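Local atomic coordinates of DNA photolyase (Agrobacterium tumefaciens, PDB entry 4U63), a protein that probably repairs cyclobutane pyrimidine dimers in ultraviolet-damaged DNA with light, using a flavin (FAD) cofactor and a methenyltetrahydrofolate antenna chromophore. Residues L150-P154 against S155-T159; P170-R173 against A174-S178; D329-K332 against S333-A336. All coordinates share one frame; numbering follows the deposited sequence.

In the fold
All three contacts are local, each between side chains a few residues apart. Contacts 1 and 2 follow one another along the chain and touch each other: Leu-157 of the loop 150-159 rests on Phe-171 and Leu-175 of helix 168-177, and both contacts reach helix 287-309, with His-152 and Phe-171 some 10 to 12 Å from the FAD. Each is partly buried, with a ring packed against a leucine on the inner side and an outer arginine that binds a sulfate. Contact 3 lies in the FAD-binding part of the chain, its centre about 40 Å from that of contact 1 and 42 Å from that of contact 2; it is a surface contact, ruled by helix capping and charged side chains round a single ring.

Contact 1: L150-P154 against S155-T159; sequences LLHEP and SRLQT. With SO4 (sulfate ion), chain D.
His-152 and Leu-157 make the tight inner side of a type I beta turn, Glu-153 to Arg-156, in the loop between strand 142-146 and helix 168-177. Leu-157 CD2 meets His-152 CD2 at 3.7 Å, the two side chains crossing at about a right angle, while the Pro-154 CD methylene lies over one face of the imidazole. That ring is tied by ND1 to Glu-301 and by NE2 to His-305, both on helix 287-309. Glu-153 O accepts twice: from Arg-156 N at 3.1 Å, well above the carbonyl plane, closing the turn, and from Leu-157 N at 3.0 Å, an i to i+4 bond nearly in line with C=O. The outer side is looser. Glu-153, bent at chi2 (-76°), lays its carboxylate over one face of the Arg-156 guanidinium, the planes 26° apart. Glu-153 OE1 stays 3.9 Å from Arg-156 NH2 in a long salt bridge without a directed N-H; a water links this OE1 to Ser-155 N, and OE2 is hydrogen-bonded to the Tyr-121 hydroxyl. The guanidinium edge instead gives NH1 and NH2 to a sulfate, probably from the crystallisation liquor, which Arg-119 also binds. The stacked carboxylate probably offsets part of the arginine's charge, while the edge N-H groups serve the anion.

Contact 2: P170-R173 against A174-S178; sequences PFWR and ALEGS. With SO4 (sulfate ion), chain G.
Helix 168-177 carries this contact, two i to i+4 side-chain pairs one residue apart along the helix, Phe-171 with Leu-175 and Trp-172 with Glu-176. The backbone below them is regular: Leu-175 N bonds Phe-171 O at 3.0 Å and Glu-176 N bonds Trp-172 O at 2.7 Å, with Ala-174 N and Gly-177 N reaching Pro-170 O and Arg-173 O in the same i to i+4 pattern. On the buried side, Leu-175 CD1 stands over one face of the Phe-171 ring, 4.0 Å from its centroid and close to the ring normal, a CH-pi contact. Phe-171 also meets the rings of Phe-302 and His-305 on helix 287-309, so this side joins the two helices. Trp-172 swings its indole anti to the backbone N (chi1 154°), which brings the six-membered ring beneath Glu-176; Glu-176 CB sits 3.8 Å from the centroid of that Trp-172 ring, almost straight above it. The Glu-176 chain then runs on extended across the indole, and Glu-176 OE2 comes within 3.4 Å of Trp-172 CZ2, with the carboxylate tilted 40° from the ring plane. A water bridges Glu-176 OE1 and Arg-173 O. At the helix exit, Ser-178 OG turns back to Leu-175 O. The outer end belongs to a sulfate, probably from the crystallisation liquor and also held by Lys-295. Arg-173 grips it through two N-H groups, NH2 reaching O4 at 3.0 Å and NE meeting O1 at 2.7 Å in a nearly straight bond of 172°.

Contact 3: D329-K332 against S333-A336; sequences DDEK and SFKA
Asp-330 is the N-cap of helix 331-338, and its side chain caps the N-H of Ser-333. Its CG lies anti to the backbone N (chi1 -168°), which carries the carboxylate to the first turn; Asp-330 OD1 accepts from Ser-333 N at 3.1 Å, the N-H arriving from above the carboxylate plane. The other oxygen, OD2, is paired with Arg-328 in a salt bridge. Asp-330 O accepts from Phe-334 N at 3.2 Å, in the carbonyl plane; in one of two conformers, Ser-333 OG also donates to this oxygen. The helix then continues through Lys-335 N to Glu-331 O at 2.8 Å and Ala-336 N to Lys-332 O at 3.0 Å. Glu-331, bent at chi2 (68°), runs alongside Phe-334, Glu-331 OE1 lying 3.7 Å from Phe-334 CD2. That oxygen is satisfied by Lys-382 NZ, whose ammonium also makes a cation-pi contact with the Phe-334 ring. Lys-335 lays its CE against Glu-331 CG at 3.9 Å, but the charges stay apart, with Lys-335 NZ 5.1 Å from Glu-331 OE2. The short helix thus lies on the surface, tied to helix 380-390 through Lys-382, while Ser-333 and Phe-334 touch Ile-378 in the loop just before that helix.

Contact 1: L150-P154 against S155-T159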
loop_
_atom_site.group_PDB
_atom_site.type_symbol
_atom_site.label_atom_id
_atom_site.label_comp_id
_atom_site.label_asym_id
_atom_site.label_seq_id
_atom_site.Cartn_x
_atom_site.Cartn_y
_atom_site.Cartn_z
ATOM N N LEU A 150 -9.422 -9.126 -1.385
ATOM C CA LEU A 150 -8.694 -9.796 -2.449
ATOM C C LEU A 150 -9.624 -10.465 -3.460
ATOM O O LEU A 150 -10.711 -10.928 -3.124
ATOM C CB LEU A 150 -7.787 -10.883 -1.844
ATOM C CG LEU A 150 -6.729 -10.445 -0.825
ATOM C CD1 LEU A 150 -6.015 -11.653 -0.241
ATOM C CD2 LEU A 150 -5.729 -9.491 -1.455
ATOM N N LEU A 151 -9.160 -10.532 -4.695
ATOM C CA LEU A 151 -9.823 -11.281 -5.762
ATOM C C LEU A 151 -9.790 -12.781 -5.530
ATOM O O LEU A 151 -10.705 -13.493 -5.958
ATOM C CB LEU A 151 -9.150 -10.987 -7.102
ATOM C CG LEU A 151 -9.217 -9.551 -7.610
ATOM C CD1 LEU A 151 -8.373 -9.404 -8.862
ATOM C CD2 LEU A 151 -10.657 -9.165 -7.872
ATOM N N HIS A 152 -8.746 -13.266 -4.865
ATOM C CA HIS A 152 -8.596 -14.718 -4.616
ATOM C C HIS A 152 -8.572 -14.989 -3.124
ATOM O O HIS A 152 -8.406 -14.071 -2.319
ATOM C CB HIS A 152 -7.333 -15.261 -5.313
ATOM C CG HIS A 152 -6.093 -15.207 -4.475
ATOM N ND1 HIS A 152 -5.438 -14.032 -4.194
ATOM C CD2 HIS A 152 -5.384 -16.187 -3.862
ATOM C CE1 HIS A 152 -4.386 -14.280 -3.439
ATOM N NE2 HIS A 152 -4.329 -15.579 -3.224
ATOM N N GLU A 153 -8.735 -16.261 -2.770
ATOM C CA GLU A 153 -8.702 -16.712 -1.392
ATOM C C GLU A 153 -7.351 -17.393 -1.181
ATOM O O GLU A 153 -7.149 -18.483 -1.682
ATOM C CB GLU A 153 -9.863 -17.679 -1.118
ATOM C CG GLU A 153 -11.187 -17.000 -0.759
ATOM C CD GLU A 153 -11.230 -16.447 0.677
ATOM O OE1 GLU A 153 -10.726 -17.107 1.609
ATOM O OE2 GLU A 153 -11.786 -15.355 0.889
ATOM N N PRO A 154 -6.410 -16.724 -0.472
ATOM C CA PRO A 154 -5.068 -17.322 -0.399
ATOM C C PRO A 154 -5.005 -18.684 0.274
ATOM O O PRO A 154 -4.130 -19.462 -0.060
ATOM C CB PRO A 154 -4.239 -16.298 0.398
ATOM C CG PRO A 154 -5.196 -15.321 0.955
ATOM C CD PRO A 154 -6.448 -15.379 0.146
ATOM N N SER A 155 -5.928 -18.966 1.191
ATOM C CA SER A 155 -5.910 -20.242 1.903
ATOM C C SER A 155 -6.499 -21.393 1.083
ATOM O O SER A 155 -6.350 -22.546 1.459
ATOM C CB SER A 155 -6.656 -20.131 3.235
ATOM O OG SER A 155 -8.050 -20.018 3.041
ATOM N N ARG A 156 -7.165 -21.084 -0.020
ATOM C CA ARG A 156 -7.798 -22.103 -0.854
ATOM C C ARG A 156 -7.136 -22.298 -2.218
ATOM O O ARG A 156 -7.101 -23.409 -2.731
ATOM C CB ARG A 156 -9.271 -21.751 -1.046
ATOM C CG ARG A 156 -10.054 -21.607 0.256
ATOM C CD ARG A 156 -11.528 -21.368 -0.030
ATOM N NE ARG A 156 -12.216 -20.716 1.090
ATOM C CZ ARG A 156 -13.316 -19.959 0.987
ATOM N NH1 ARG A 156 -13.889 -19.725 -0.197
ATOM N NH2 ARG A 156 -13.849 -19.416 2.081
ATOM N N LEU A 157 -6.624 -21.235 -2.814
ATOM C CA LEU A 157 -6.064 -21.319 -4.161
ATOM C C LEU A 157 -4.733 -22.072 -4.174
ATOM O O LEU A 157 -3.801 -21.692 -3.471
ATOM C CB LEU A 157 -5.861 -19.924 -4.753
ATOM C CG LEU A 157 -5.339 -19.961 -6.194
ATOM C CD1 LEU A 157 -6.410 -20.434 -7.170
ATOM C CD2 LEU A 157 -4.800 -18.600 -6.602
ATOM N N GLN A 158 -4.663 -23.134 -4.982
ATOM C CA GLN A 158 -3.441 -23.930 -5.146
ATOM C C GLN A 158 -3.163 -24.186 -6.602
ATOM O O GLN A 158 -4.054 -24.091 -7.444
ATOM C CB GLN A 158 -3.569 -25.290 -4.468
ATOM C CG GLN A 158 -3.825 -25.218 -2.993
ATOM C CD GLN A 158 -3.999 -26.572 -2.372
ATOM O OE1 GLN A 158 -4.327 -27.558 -3.050
ATOM N NE2 GLN A 158 -3.788 -26.640 -1.072
ATOM N N THR A 159 -1.923 -24.560 -6.891
ATOM C CA THR A 159 -1.559 -24.949 -8.237
ATOM C C THR A 159 -2.340 -26.187 -8.630
ATOM O O THR A 159 -2.940 -26.880 -7.784
ATOM C CB THR A 159 -0.057 -25.270 -8.385
ATOM O OG1 THR A 159 0.279 -26.444 -7.613
ATOM C CG2 THR A 159 0.809 -24.093 -7.940
HETATM S S SO4 D . -17.243 -17.739 1.840
HETATM O O1 SO4 D . -16.992 -17.984 3.273
HETATM O O2 SO4 D . -18.691 -17.547 1.621
HETATM O O3 SO4 D . -16.788 -18.912 1.070
HETATM O O4 SO4 D . -16.508 -16.536 1.389
HETATM O O HOH W 1 -8.019 -17.230 2.443
HETATM O O HOH W 2 -2.955 -21.602 -1.002
#

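Contact 2: P170-R173 against A174-S178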
loop_
_atom_site.group_PDB
_atom_site.type_symbol
_atom_site.label_atom_id
_atom_site.label_comp_id
_atom_site.label_asym_id
_atom_site.label_seq_id
_atom_site.Cartn_x
_atom_site.Cartn_y
_atom_site.Cartn_z
ATOM N N PRO A 170 2.387 -18.333 -13.434
ATOM C CA PRO A 170 1.279 -19.312 -13.291
ATOM C C PRO A 170 0.095 -18.805 -12.422
ATOM O O PRO A 170 -1.067 -19.123 -12.692
ATOM C CB PRO A 170 1.967 -20.533 -12.659
ATOM C CG PRO A 170 3.416 -20.375 -12.994
ATOM C CD PRO A 170 3.675 -18.891 -13.001
ATOM N N PHE A 171 0.408 -18.016 -11.393
ATOM C CA PHE A 171 -0.592 -17.404 -10.516
ATOM C C PHE A 171 -1.457 -16.404 -11.324
ATOM O O PHE A 171 -2.684 -16.431 -11.253
ATOM C CB PHE A 171 0.131 -16.731 -9.342
ATOM C CG PHE A 171 -0.764 -16.024 -8.382
ATOM C CD1 PHE A 171 -1.405 -16.708 -7.359
ATOM C CD2 PHE A 171 -0.957 -14.661 -8.487
ATOM C CE1 PHE A 171 -2.226 -16.036 -6.463
ATOM C CE2 PHE A 171 -1.778 -13.994 -7.600
ATOM C CZ PHE A 171 -2.417 -14.677 -6.600
ATOM N N TRP A 172 -0.800 -15.552 -12.099
ATOM C CA TRP A 172 -1.507 -14.649 -13.023
ATOM C C TRP A 172 -2.419 -15.420 -13.983
ATOM O O TRP A 172 -3.581 -15.052 -14.174
ATOM C CB TRP A 172 -0.523 -13.786 -13.818
ATOM C CG TRP A 172 -1.058 -13.322 -15.134
ATOM C CD1 TRP A 172 -0.670 -13.752 -16.366
ATOM C CD2 TRP A 172 -2.103 -12.360 -15.354
ATOM N NE1 TRP A 172 -1.390 -13.106 -17.338
ATOM C CE2 TRP A 172 -2.276 -12.247 -16.743
ATOM C CE3 TRP A 172 -2.901 -11.575 -14.508
ATOM C CZ2 TRP A 172 -3.224 -11.376 -17.319
ATOM C CZ3 TRP A 172 -3.841 -10.699 -15.085
ATOM C CH2 TRP A 172 -3.990 -10.621 -16.472
ATOM N N ARG A 173 -1.898 -16.484 -14.583
ATOM C CA ARG A 173 -2.698 -17.275 -15.518
ATOM C C ARG A 173 -3.919 -17.894 -14.822
ATOM O O ARG A 173 -5.006 -17.919 -15.394
ATOM C CB ARG A 173 -1.831 -18.312 -16.239
ATOM C CG ARG A 173 -0.904 -17.640 -17.243
ATOM C CD ARG A 173 0.084 -18.576 -17.914
ATOM N NE ARG A 173 0.965 -17.809 -18.804
ATOM C CZ ARG A 173 2.077 -18.270 -19.373
ATOM N NH1 ARG A 173 2.487 -19.517 -19.161
ATOM N NH2 ARG A 173 2.793 -17.469 -20.163
ATOM N N ALA A 174 -3.752 -18.364 -13.589
ATOM C CA ALA A 174 -4.891 -18.882 -12.807
ATOM C C ALA A 174 -5.970 -17.810 -12.557
ATOM O O ALA A 174 -7.152 -18.054 -12.776
ATOM C CB ALA A 174 -4.416 -19.460 -11.490
ATOM N N LEU A 175 -5.560 -16.628 -12.101
ATOM C CA LEU A 175 -6.515 -15.532 -11.850
ATOM C C LEU A 175 -7.122 -14.965 -13.138
ATOM O O LEU A 175 -8.303 -14.641 -13.165
ATOM C CB LEU A 175 -5.889 -14.411 -11.015
ATOM C CG LEU A 175 -6.016 -14.611 -9.497
ATOM C CD1 LEU A 175 -5.208 -15.797 -9.010
ATOM C CD2 LEU A 175 -5.597 -13.359 -8.759
ATOM N N GLU A 176 -6.314 -14.846 -14.185
ATOM C CA GLU A 176 -6.800 -14.416 -15.505
ATOM C C GLU A 176 -7.822 -15.426 -16.045
ATOM O O GLU A 176 -8.856 -15.044 -16.609
ATOM C CB GLU A 176 -5.618 -14.278 -16.477
ATOM C CG GLU A 176 -5.957 -13.837 -17.904
ATOM C CD GLU A 176 -4.797 -14.066 -18.876
ATOM O OE1 GLU A 176 -4.084 -15.090 -18.744
ATOM O OE2 GLU A 176 -4.591 -13.232 -19.784
ATOM N N GLY A 177 -7.533 -16.714 -15.857
ATOM C CA GLY A 177 -8.385 -17.785 -16.376
ATOM C C GLY A 177 -9.605 -18.120 -15.537
ATOM O O GLY A 177 -10.452 -18.903 -15.969
ATOM N N SER A 178 -9.705 -17.543 -14.339
ATOM C CA SER A 178 -10.813 -17.841 -13.443
ATOM C C SER A 178 -12.051 -17.105 -13.909
ATOM O O SER A 178 -11.968 -16.139 -14.691
ATOM C CB SER A 178 -10.469 -17.453 -11.996
ATOM O OG SER A 178 -10.309 -16.051 -11.856
HETATM S S SO4 G . 1.302 -14.087 -19.910
HETATM O O1 SO4 G . 0.494 -15.161 -19.291
HETATM O O2 SO4 G . 0.407 -13.038 -20.461
HETATM O O3 SO4 G . 2.189 -13.491 -18.889
HETATM O O4 SO4 G . 2.120 -14.674 -20.996
HETATM O O HOH W 3 -5.199 -17.760 -18.159
#

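Contact 3: D329-K332 against S333-A336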
loop_
_atom_site.group_PDB
_atom_site.type_symbol
_atom_site.label_atom_id
_atom_site.label_comp_id
_atom_site.label_asym_id
_atom_site.label_seq_id
_atom_site.Cartn_x
_atom_site.Cartn_y
_atom_site.Cartn_z
ATOM N N ASP A 329 27.149 -1.747 9.104
ATOM C CA ASP A 329 26.663 -0.915 10.191
ATOM C C ASP A 329 27.102 0.498 9.840
ATOM O O ASP A 329 28.204 0.928 10.200
ATOM C CB ASP A 329 27.251 -1.378 11.530
ATOM C CG ASP A 329 26.824 -0.502 12.713
ATOM O OD1 ASP A 329 25.932 0.362 12.565
ATOM O OD2 ASP A 329 27.393 -0.686 13.806
ATOM N N ASP A 330 26.233 1.211 9.120
ATOM C CA ASP A 330 26.542 2.546 8.607
ATOM C C ASP A 330 25.275 3.400 8.592
ATOM O O ASP A 330 24.657 3.647 7.540
ATOM C CB ASP A 330 27.168 2.434 7.211
ATOM C CG ASP A 330 27.774 3.742 6.718
ATOM O OD1 ASP A 330 27.473 4.825 7.271
ATOM O OD2 ASP A 330 28.558 3.682 5.750
ATOM N N GLU A 331 24.897 3.852 9.781
ATOM C CA GLU A 331 23.684 4.643 9.950
ATOM C C GLU A 331 23.788 5.995 9.214
ATOM O O GLU A 331 22.780 6.526 8.756
ATOM C CB GLU A 331 23.386 4.815 11.445
ATOM C CG GLU A 331 22.093 5.538 11.788
ATOM C CD GLU A 331 20.816 4.780 11.429
ATOM O OE1 GLU A 331 20.860 3.589 10.993
ATOM O OE2 GLU A 331 19.743 5.404 11.600
ATOM N N LYS A 332 25.001 6.533 9.086
ATOM C CA LYS A 332 25.220 7.762 8.317
ATOM C C LYS A 332 24.761 7.614 6.846
ATOM O O LYS A 332 24.039 8.477 6.339
ATOM C CB LYS A 332 26.692 8.177 8.406
ATOM C CG LYS A 332 27.075 9.448 7.668
ATOM C CD LYS A 332 28.568 9.722 7.832
ATOM C CE LYS A 332 29.031 10.881 6.967
ATOM N NZ LYS A 332 28.526 12.190 7.464
ATOM N N SER A 333 25.162 6.526 6.180
ATOM C CA SER A 333 24.746 6.282 4.793
ATOM C C SER A 333 23.245 6.010 4.705
ATOM O O SER A 333 22.593 6.418 3.741
ATOM C CB SER A 333 25.531 5.121 4.175
ATOM O OG SER A 333 25.228 3.891 4.819
ATOM N N PHE A 334 22.701 5.319 5.706
ATOM C CA PHE A 334 21.269 5.059 5.747
ATOM C C PHE A 334 20.513 6.369 5.819
ATOM O O PHE A 334 19.548 6.562 5.105
ATOM C CB PHE A 334 20.871 4.191 6.936
ATOM C CG PHE A 334 19.389 3.985 7.044
ATOM C CD1 PHE A 334 18.703 3.252 6.077
ATOM C CD2 PHE A 334 18.672 4.529 8.103
ATOM C CE1 PHE A 334 17.333 3.068 6.171
ATOM C CE2 PHE A 334 17.302 4.343 8.201
ATOM C CZ PHE A 334 16.632 3.615 7.235
ATOM N N LYS A 335 20.961 7.265 6.693
ATOM C CA LYS A 335 20.340 8.588 6.806
ATOM C C LYS A 335 20.429 9.368 5.490
ATOM O O LYS A 335 19.441 9.988 5.072
ATOM C CB LYS A 335 20.946 9.388 7.969
ATOM C CG LYS A 335 20.436 8.951 9.332
ATOM C CD LYS A 335 21.020 9.825 10.430
ATOM C CE LYS A 335 20.796 9.227 11.806
ATOM N NZ LYS A 335 21.491 10.028 12.847
ATOM N N ALA A 336 21.588 9.325 4.828
ATOM C CA ALA A 336 21.740 10.005 3.536
ATOM C C ALA A 336 20.723 9.467 2.534
ATOM O O ALA A 336 20.118 10.226 1.783
ATOM C CB ALA A 336 23.149 9.851 2.997
#